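Local coordinates for protein FACT complex subunit SPT16 (Ashbya gossypii, PDB 6A8M) that probably acts, within the FACT complex, as a histone chaperone that destabilises and restores nucleosomes, here represented by its N-terminal peptidase-like domain, at residues H113-K116 with L117-L121; I211-T214 with D215-S219; Q341-D344 with G345-Y349. All coordinates share one frame; numbering follows the deposited sequence.

Contact 1: residues H113-K116 with L117-L121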
ATOM      1  N   HIS A 113     -26.529  25.329  -0.111  1.00 23.44           N
ATOM      2  CA  HIS A 113     -25.966  25.241  -1.450  1.00 23.75           C
ATOM      3  C   HIS A 113     -25.543  23.810  -1.764  1.00 22.50           C
ATOM      4  O   HIS A 113     -25.999  23.215  -2.752  1.00 22.33           O
ATOM      5  CB  HIS A 113     -24.796  26.214  -1.564  1.00 23.18           C
ATOM      6  CG  HIS A 113     -24.076  26.134  -2.872  1.00 25.01           C
ATOM      7  ND1 HIS A 113     -24.308  27.017  -3.902  1.00 26.42           N
ATOM      8  CD2 HIS A 113     -23.118  25.285  -3.306  1.00 25.24           C
ATOM      9  CE1 HIS A 113     -23.532  26.702  -4.926  1.00 26.97           C
ATOM     10  NE2 HIS A 113     -22.798  25.656  -4.589  1.00 24.85           N
ATOM     11  N   ASN A 114     -24.666  23.242  -0.935  1.00 23.13           N
ATOM     12  CA  ASN A 114     -24.211  21.871  -1.158  1.00 19.65           C
ATOM     13  C   ASN A 114     -25.362  20.881  -1.042  1.00 20.17           C
ATOM     14  O   ASN A 114     -25.405  19.885  -1.775  1.00 20.34           O
ATOM     15  CB  ASN A 114     -23.110  21.485  -0.170  1.00 19.15           C
ATOM     16  CG  ASN A 114     -21.881  22.362  -0.285  1.00 22.72           C
ATOM     17  OD1 ASN A 114     -21.682  23.069  -1.281  1.00 22.41           O
ATOM     18  ND2 ASN A 114     -21.063  22.347   0.754  1.00 22.47           N
ATOM     19  N   LEU A 115     -26.280  21.113  -0.094  1.00 21.20           N
ATOM     20  CA  LEU A 115     -27.432  20.223   0.053  1.00 21.41           C
ATOM     21  C   LEU A 115     -28.182  20.059  -1.270  1.00 21.67           C
ATOM     22  O   LEU A 115     -28.534  18.937  -1.669  1.00 21.40           O
ATOM     23  CB  LEU A 115     -28.371  20.763   1.129  1.00 22.55           C
ATOM     24  CG  LEU A 115     -29.679  20.003   1.315  1.00 23.34           C
ATOM     25  CD1 LEU A 115     -29.423  18.616   1.901  1.00 26.82           C
ATOM     26  CD2 LEU A 115     -30.645  20.801   2.203  1.00 25.59           C
ATOM     27  N   LYS A 116     -28.405  21.164  -1.974  1.00 21.84           N
ATOM     28  CA  LYS A 116     -29.126  21.098  -3.237  1.00 22.05           C
ATOM     29  C   LYS A 116     -28.314  20.344  -4.276  1.00 22.55           C
ATOM     30  O   LYS A 116     -28.874  19.559  -5.050  1.00 21.21           O
ATOM     31  CB  LYS A 116     -29.459  22.504  -3.728  1.00 22.61           C
ATOM     32  CG  LYS A 116     -30.322  22.556  -5.002  1.00 23.01           C
ATOM     33  CD  LYS A 116     -31.653  21.844  -4.819  1.00 25.26           C
ATOM     34  CE  LYS A 116     -32.599  22.078  -5.998  1.00 27.13           C
ATOM     35  NZ  LYS A 116     -31.956  21.853  -7.317  1.00 28.27           N
ATOM     36  N   LEU A 117     -26.995  20.569  -4.301  1.00 20.30           N
ATOM     37  CA  LEU A 117     -26.135  19.806  -5.201  1.00 19.45           C
ATOM     38  C   LEU A 117     -26.245  18.314  -4.909  1.00 19.20           C
ATOM     39  O   LEU A 117     -26.371  17.496  -5.828  1.00 19.04           O
ATOM     40  CB  LEU A 117     -24.675  20.277  -5.085  1.00 18.73           C
ATOM     41  CG  LEU A 117     -24.350  21.700  -5.561  1.00 21.26           C
ATOM     42  CD1 LEU A 117     -22.852  21.997  -5.465  1.00 21.38           C
ATOM     43  CD2 LEU A 117     -24.847  21.919  -6.981  1.00 20.59           C
ATOM     44  N   PHE A 118     -26.218  17.937  -3.622  1.00 19.25           N
ATOM     45  CA  PHE A 118     -26.357  16.528  -3.265  1.00 19.12           C
ATOM     46  C   PHE A 118     -27.701  15.979  -3.723  1.00 21.67           C
ATOM     47  O   PHE A 118     -27.785  14.845  -4.204  1.00 21.28           O
ATOM     48  CB  PHE A 118     -26.220  16.335  -1.748  1.00 19.23           C
ATOM     49  CG  PHE A 118     -24.874  16.707  -1.196  1.00 19.64           C
ATOM     50  CD1 PHE A 118     -23.732  16.651  -1.986  1.00 17.69           C
ATOM     51  CD2 PHE A 118     -24.750  17.102   0.132  1.00 21.63           C
ATOM     52  CE1 PHE A 118     -22.495  16.975  -1.482  1.00 21.62           C
ATOM     53  CE2 PHE A 118     -23.497  17.432   0.657  1.00 22.29           C
ATOM     54  CZ  PHE A 118     -22.371  17.367  -0.151  1.00 20.83           C
ATOM     55  N   GLU A 119     -28.765  16.773  -3.566  1.00 20.80           N
ATOM     56  CA  GLU A 119     -30.084  16.346  -4.025  1.00 21.66           C
ATOM     57  C   GLU A 119     -30.105  16.194  -5.543  1.00 21.50           C
ATOM     58  O   GLU A 119     -30.616  15.194  -6.063  1.00 24.67           O
ATOM     59  CB  GLU A 119     -31.156  17.334  -3.549  1.00 22.72           C
ATOM     60  CG  GLU A 119     -31.394  17.249  -2.046  1.00 23.18           C
ATOM     61  CD  GLU A 119     -32.120  18.455  -1.466  1.00 26.29           C
ATOM     62  OE1 GLU A 119     -32.328  19.455  -2.187  1.00 25.43           O
ATOM     63  OE2 GLU A 119     -32.486  18.396  -0.271  1.00 27.91           O
ATOM     64  N   ASP A 120     -29.556  17.184  -6.263  1.00 21.18           N
ATOM     65  CA  ASP A 120     -29.370  17.076  -7.716  1.00 20.95           C
ATOM     66  C   ASP A 120     -28.630  15.798  -8.088  1.00 22.00           C
ATOM     67  O   ASP A 120     -29.020  15.085  -9.020  1.00 24.67           O
ATOM     68  CB  ASP A 120     -28.571  18.264  -8.250  1.00 20.63           C
ATOM     69  CG  ASP A 120     -29.295  19.573  -8.134  1.00 21.73           C
ATOM     70  OD1 ASP A 120     -30.495  19.572  -7.782  1.00 24.00           O
ATOM     71  OD2 ASP A 120     -28.630  20.606  -8.398  1.00 22.35           O
ATOM     72  N   LEU A 121     -27.538  15.503  -7.377  1.00 19.48           N
ATOM     73  CA  LEU A 121     -26.741  14.331  -7.720  1.00 18.84           C
ATOM     74  C   LEU A 121     -27.524  13.042  -7.485  1.00 20.96           C
ATOM     75  O   LEU A 121     -27.473  12.124  -8.310  1.00 22.36           O
ATOM     76  CB  LEU A 121     -25.439  14.330  -6.926  1.00 21.60           C
ATOM     77  CG  LEU A 121     -24.626  13.065  -7.217  1.00 22.67           C
ATOM     78  CD1 LEU A 121     -24.016  13.123  -8.617  1.00 21.21           C
ATOM     79  CD2 LEU A 121     -23.611  12.837  -6.171  1.00 22.89           C
TER
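K116 and D120, one helical turn apart, form a salt bridge in which K116 NZ lies 2.7 Å from D120 OD1 and uses the syn lone pair of that oxygen. The lysine chain, bent at chi2 (59°) and chi4 (49°), curls back to deliver its ammonium; a long, flexible residue suits this solvent-facing side. Four i to i+4 backbone bonds satisfy the first turn's carbonyls: L117 N to H113 O, F118 N to N114 O at 2.8 Å, E119 N to L115 O, and D120 N to K116 O with an N-H...O angle of 175°. N114 O also lies over one face of the F118 ring, 3.3 Å from F118 CG. Two side chains find polar partners outside this turn: the imidazole N-H of H113 (NE2) can reach Q106 O and the amide OD1 of N114 S108 N, hydrogen bonds that tie the helix start to the end of strand 101-106 and the loop after it. L117 CD1 packs 3.8 Å from H113 NE2, while E119 OE2 rests 3.6 Å from L115 CG. Buried F118 meets F144 and W148 of helix 143-158 edge-to-face and touches L65 of strand 64-68; L117 and D120 lie against W105 of strand 101-106.

Contact 2: residues I211-T214 with D215-S219; sequences IKIT and DAKLS
T214 closes the start of helix 215-224 from the last loop position, its hydroxyl and its carbonyl each taking a backbone N-H of the first turn. D215, whose CB points away from the loop, opens the helix: OD1 is hydrogen-bonded to the hydroxyl of S264, which probably eases the burial of the acid, and the backbone bonds to T279. A216, next, brings only a methyl group, 4.1 Å from T214 OG1, a small residue that fits beside the cap. K217 meets both loop residues. Its backbone N donates to T214 OG1 at 3.0 Å with an N-H...O angle of 161°; the oxygen reaches it because chi1 of T214 (69°) sets OG1 between the backbone N and the carbonyl carbon. The CB and CG of the lysine cross I213 at about a right angle, with K217 CG 3.6 Å from I213 CG1, while the rest of the chain runs off to the exposed surface, so one residue serves both an apolar neighbour and the solvent. L218 N donates to T214 O at 3.1 Å, the first i to i+4 bond of the helix, while L218 CB lies 4.2 Å from I213 CD1. The leucine is buried against L203 of helix 179-208 and I262 of strand 261-263. S219 continues the turn, its N bonded to D215 O at 2.9 Å and its hydroxyl to S276. The arrangement is a threonine N-cap accompanied by a hydrophobic staple between I213 and L218, at the entry to a helix of the M24 peptidase-like domain.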
ATOM      1  N   ILE A 211      23.213  -1.085  25.778  1.00 43.57           N
ATOM      2  CA  ILE A 211      22.386  -0.028  26.340  1.00 42.82           C
ATOM      3  C   ILE A 211      21.024  -0.583  26.753  1.00 41.90           C
ATOM      4  O   ILE A 211      20.529  -1.581  26.201  1.00 42.48           O
ATOM      5  CB  ILE A 211      22.233   1.133  25.341  1.00 42.34           C
ATOM      6  N   LYS A 212      20.415   0.068  27.740  1.00 38.79           N
ATOM      7  CA  LYS A 212      19.070  -0.270  28.195  1.00 34.72           C
ATOM      8  C   LYS A 212      18.072   0.446  27.296  1.00 31.72           C
ATOM      9  O   LYS A 212      17.946   1.673  27.342  1.00 30.36           O
ATOM     10  CB  LYS A 212      18.876   0.128  29.655  1.00 34.43           C
ATOM     11  N   ILE A 213      17.377  -0.316  26.459  1.00 28.08           N
ATOM     12  CA  ILE A 213      16.483   0.266  25.471  1.00 26.22           C
ATOM     13  C   ILE A 213      15.520  -0.824  25.028  1.00 24.67           C
ATOM     14  O   ILE A 213      15.899  -1.996  24.916  1.00 25.73           O
ATOM     15  CB  ILE A 213      17.281   0.871  24.288  1.00 24.42           C
ATOM     16  CG1 ILE A 213      16.410   1.793  23.447  1.00 24.66           C
ATOM     17  CG2 ILE A 213      17.915  -0.219  23.423  1.00 25.32           C
ATOM     18  CD1 ILE A 213      17.191   2.512  22.331  1.00 23.71           C
ATOM     19  N   THR A 214      14.271  -0.429  24.799  1.00 21.83           N
ATOM     20  CA  THR A 214      13.243  -1.311  24.270  1.00 19.68           C
ATOM     21  C   THR A 214      13.259  -1.300  22.751  1.00 18.98           C
ATOM     22  O   THR A 214      13.771  -0.378  22.114  1.00 18.96           O
ATOM     23  CB  THR A 214      11.850  -0.903  24.743  1.00 20.45           C
ATOM     24  OG1 THR A 214      11.467   0.343  24.130  1.00 22.86           O
ATOM     25  CG2 THR A 214      11.802  -0.775  26.289  1.00 21.00           C
ATOM     26  N   ASP A 215      12.671  -2.352  22.179  1.00 17.01           N
ATOM     27  CA  ASP A 215      12.485  -2.425  20.737  1.00 15.08           C
ATOM     28  C   ASP A 215      11.750  -1.192  20.208  1.00 17.18           C
ATOM     29  O   ASP A 215      12.111  -0.642  19.160  1.00 16.13           O
ATOM     30  CB  ASP A 215      11.695  -3.687  20.384  1.00 14.52           C
ATOM     31  CG  ASP A 215      12.498  -4.956  20.567  1.00 16.96           C
ATOM     32  OD1 ASP A 215      13.729  -4.882  20.736  1.00 17.37           O
ATOM     33  OD2 ASP A 215      11.864  -6.029  20.572  1.00 17.88           O
ATOM     34  N   ALA A 216      10.720  -0.743  20.929  1.00 18.13           N
ATOM     35  CA  ALA A 216       9.894   0.358  20.445  1.00 20.15           C
ATOM     36  C   ALA A 216      10.643   1.689  20.499  1.00 18.36           C
ATOM     37  O   ALA A 216      10.479   2.534  19.612  1.00 17.13           O
ATOM     38  CB  ALA A 216       8.592   0.423  21.251  1.00 23.95           C
ATOM     39  N   LYS A 217      11.483   1.888  21.510  1.00 19.61           N
ATOM     40  CA  LYS A 217      12.305   3.099  21.551  1.00 21.81           C
ATOM     41  C   LYS A 217      13.302   3.126  20.397  1.00 21.20           C
ATOM     42  O   LYS A 217      13.496   4.168  19.751  1.00 20.98           O
ATOM     43  CB  LYS A 217      13.041   3.179  22.885  1.00 25.32           C
ATOM     44  CG  LYS A 217      13.948   4.388  23.027  1.00 28.52           C
ATOM     45  CD  LYS A 217      13.163   5.673  22.863  1.00 31.06           C
ATOM     46  CE  LYS A 217      14.086   6.875  22.994  1.00 32.98           C
ATOM     47  NZ  LYS A 217      13.425   8.122  22.558  1.00 34.14           N
ATOM     48  N   LEU A 218      13.934   1.984  20.117  1.00 19.39           N
ATOM     49  CA  LEU A 218      14.867   1.910  19.001  1.00 20.54           C
ATOM     50  C   LEU A 218      14.169   2.182  17.670  1.00 16.61           C
ATOM     51  O   LEU A 218      14.692   2.929  16.836  1.00 17.08           O
ATOM     52  CB  LEU A 218      15.535   0.537  18.994  1.00 23.08           C
ATOM     53  CG  LEU A 218      16.553   0.263  17.894  1.00 24.39           C
ATOM     54  CD1 LEU A 218      17.701   1.256  17.984  1.00 26.31           C
ATOM     55  CD2 LEU A 218      17.060  -1.173  18.008  1.00 24.99           C
ATOM     56  N   SER A 219      12.995   1.584  17.438  1.00 13.89           N
ATOM     57  CA  SER A 219      12.346   1.822  16.153  1.00 15.37           C
ATOM     58  C   SER A 219      11.853   3.255  16.065  1.00 16.35           C
ATOM     59  O   SER A 219      11.832   3.834  14.976  1.00 16.63           O
ATOM     60  CB  SER A 219      11.197   0.836  15.903  1.00 17.42           C
ATOM     61  OG  SER A 219      10.093   1.050  16.772  1.00 17.12           O
TER

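Contact 3: residues Q341-D344 with G345-Y349; sequences QIYD and GAVNY
The Y343 ring is met obliquely by V347 one turn on, in a plain i to i+4 side-chain pair of helix 339-353, part of the M24 peptidase-like fold. V347 CG2 comes 3.4 Å from Y343 CE2 and 3.8 Å from both CD2 and CZ, so a single methyl touches the ring around CE2. With CG anti to the backbone N (chi1 -176°), the tyrosine swings along the helix toward that methyl. F361 meets the same ring with the two planes only about 15° apart, V365 of strand 364-368 touches the tyrosine too, and its hydroxyl is hydrogen-bonded to T362 O; a long aromatic with a polar tip suits a buried site with a carbonyl at its far end. Replacing the tyrosine by an alanine here would probably leave T362 O without this hydroxyl and open a gap beside V347 CG2 and F361. A346, a small residue, packs on I328 of helix 312-332 and on F361, its CB 3.3 Å from Y343 O. D344 is held by N382, whose ND2 bonds to OD1. D344 O accepts from the backbone N of N348 at 2.8 Å, and the side-chain CG of N348 lies 3.1 Å from that same oxygen.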
ATOM      1  N   GLN A 341      -1.809 -20.592  -5.691  1.00 19.01           N
ATOM      2  CA  GLN A 341      -0.699 -21.336  -6.280  1.00 17.26           C
ATOM      3  C   GLN A 341       0.635 -20.863  -5.720  1.00 16.43           C
ATOM      4  O   GLN A 341       1.536 -21.673  -5.456  1.00 19.01           O
ATOM      5  CB  GLN A 341      -0.723 -21.186  -7.803  1.00 17.84           C
ATOM      6  CG  GLN A 341      -1.828 -21.972  -8.460  1.00 18.97           C
ATOM      7  CD  GLN A 341      -2.060 -21.594  -9.911  1.00 22.33           C
ATOM      8  OE1 GLN A 341      -1.732 -20.491 -10.343  1.00 21.29           O
ATOM      9  NE2 GLN A 341      -2.639 -22.513 -10.667  1.00 26.64           N
ATOM     10  N   ILE A 342       0.783 -19.551  -5.523  1.00 15.52           N
ATOM     11  CA  ILE A 342       2.027 -19.022  -4.980  1.00 14.82           C
ATOM     12  C   ILE A 342       2.213 -19.476  -3.537  1.00 15.57           C
ATOM     13  O   ILE A 342       3.253 -20.035  -3.171  1.00 16.41           O
ATOM     14  CB  ILE A 342       2.034 -17.488  -5.086  1.00 14.92           C
ATOM     15  CG1 ILE A 342       1.993 -17.051  -6.546  1.00 16.34           C
ATOM     16  CG2 ILE A 342       3.253 -16.913  -4.407  1.00 15.55           C
ATOM     17  CD1 ILE A 342       1.542 -15.612  -6.724  1.00 16.49           C
ATOM     18  N   TYR A 343       1.204 -19.250  -2.693  1.00 14.31           N
ATOM     19  CA  TYR A 343       1.331 -19.659  -1.297  1.00 14.12           C
ATOM     20  C   TYR A 343       1.540 -21.171  -1.189  1.00 15.30           C
ATOM     21  O   TYR A 343       2.410 -21.631  -0.441  1.00 14.84           O
ATOM     22  CB  TYR A 343       0.105 -19.221  -0.477  1.00 14.53           C
ATOM     23  CG  TYR A 343       0.299 -19.570   0.970  1.00 13.80           C
ATOM     24  CD1 TYR A 343       1.142 -18.813   1.770  1.00 13.61           C
ATOM     25  CD2 TYR A 343      -0.296 -20.707   1.509  1.00 16.12           C
ATOM     26  CE1 TYR A 343       1.375 -19.148   3.076  1.00 13.03           C
ATOM     27  CE2 TYR A 343      -0.076 -21.061   2.824  1.00 15.65           C
ATOM     28  CZ  TYR A 343       0.767 -20.272   3.596  1.00 13.70           C
ATOM     29  OH  TYR A 343       0.999 -20.613   4.897  1.00 14.94           O
ATOM     30  N   ASP A 344       0.743 -21.968  -1.920  1.00 16.32           N
ATOM     31  CA  ASP A 344       0.904 -23.424  -1.834  1.00 16.68           C
ATOM     32  C   ASP A 344       2.283 -23.871  -2.319  1.00 17.75           C
ATOM     33  O   ASP A 344       2.841 -24.838  -1.788  1.00 17.22           O
ATOM     34  CB  ASP A 344      -0.194 -24.137  -2.624  1.00 17.69           C
ATOM     35  CG  ASP A 344      -1.546 -24.088  -1.933  1.00 19.26           C
ATOM     36  OD1 ASP A 344      -1.586 -23.616  -0.783  1.00 19.52           O
ATOM     37  OD2 ASP A 344      -2.552 -24.553  -2.533  1.00 18.68           O
ATOM     38  N   GLY A 345       2.845 -23.194  -3.325  1.00 17.53           N
ATOM     39  CA  GLY A 345       4.206 -23.523  -3.749  1.00 18.03           C
ATOM     40  C   GLY A 345       5.237 -23.288  -2.654  1.00 16.72           C
ATOM     41  O   GLY A 345       6.210 -24.036  -2.533  1.00 16.96           O
ATOM     42  N   ALA A 346       5.065 -22.216  -1.877  1.00 15.48           N
ATOM     43  CA  ALA A 346       5.910 -21.990  -0.709  1.00 14.69           C
ATOM     44  C   ALA A 346       5.744 -23.110   0.315  1.00 15.66           C
ATOM     45  O   ALA A 346       6.724 -23.591   0.891  1.00 15.35           O
ATOM     46  CB  ALA A 346       5.580 -20.629  -0.088  1.00 14.09           C
ATOM     47  N   VAL A 347       4.501 -23.504   0.585  1.00 15.40           N
ATOM     48  CA  VAL A 347       4.251 -24.592   1.525  1.00 15.90           C
ATOM     49  C   VAL A 347       4.921 -25.869   1.051  1.00 16.75           C
ATOM     50  O   VAL A 347       5.500 -26.617   1.848  1.00 19.44           O
ATOM     51  CB  VAL A 347       2.740 -24.786   1.713  1.00 16.26           C
ATOM     52  CG1 VAL A 347       2.475 -26.049   2.538  1.00 17.01           C
ATOM     53  CG2 VAL A 347       2.157 -23.538   2.367  1.00 15.46           C
ATOM     54  N   ASN A 348       4.838 -26.145  -0.253  1.00 17.31           N
ATOM     55  CA  ASN A 348       5.495 -27.324  -0.812  1.00 19.45           C
ATOM     56  C   ASN A 348       6.988 -27.294  -0.537  1.00 17.95           C
ATOM     57  O   ASN A 348       7.590 -28.311  -0.168  1.00 20.78           O
ATOM     58  CB  ASN A 348       5.257 -27.408  -2.320  1.00 24.52           C
ATOM     59  CG  ASN A 348       3.818 -27.655  -2.691  1.00 28.35           C
ATOM     60  OD1 ASN A 348       2.984 -27.994  -1.851  1.00 29.26           O
ATOM     61  ND2 ASN A 348       3.515 -27.489  -3.975  1.00 29.05           N
ATOM     62  N   TYR A 349       7.613 -26.140  -0.767  1.00 18.17           N
ATOM     63  CA  TYR A 349       9.061 -26.040  -0.616  1.00 17.01           C
ATOM     64  C   TYR A 349       9.475 -26.263   0.838  1.00 16.70           C
ATOM     65  O   TYR A 349      10.475 -26.933   1.111  1.00 17.05           O
ATOM     66  CB  TYR A 349       9.514 -24.675  -1.134  1.00 16.31           C
ATOM     67  CG  TYR A 349      11.001 -24.524  -1.354  1.00 18.01           C
ATOM     68  CD1 TYR A 349      11.600 -24.969  -2.527  1.00 21.15           C
ATOM     69  CD2 TYR A 349      11.802 -23.932  -0.391  1.00 18.29           C
ATOM     70  CE1 TYR A 349      12.963 -24.836  -2.721  1.00 25.08           C
ATOM     71  CE2 TYR A 349      13.159 -23.792  -0.578  1.00 21.29           C
ATOM     72  CZ  TYR A 349      13.738 -24.245  -1.740  1.00 25.27           C
ATOM     73  OH  TYR A 349      15.104 -24.104  -1.914  1.00 26.66           O
TER

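In the fold
All three contacts are local, each tying one helical turn to what precedes it, and they follow one another along the chain. Contact 1 belongs to the N-terminal lobe, whereas contacts 2 and 3 both lie within the M24 peptidase-like part. They lie well apart: the centre of contact 1 is about 53 Å from that of contact 2 and about 52 Å from that of contact 3, with contacts 1 and 3 on opposite sides of the chain's centre. Contacts 2 and 3, although both in the M24 part, do not touch; their centres are about 36 Å apart and their nearest atoms about 24 Å. Contact 2 alone includes a helix start capped by a side chain.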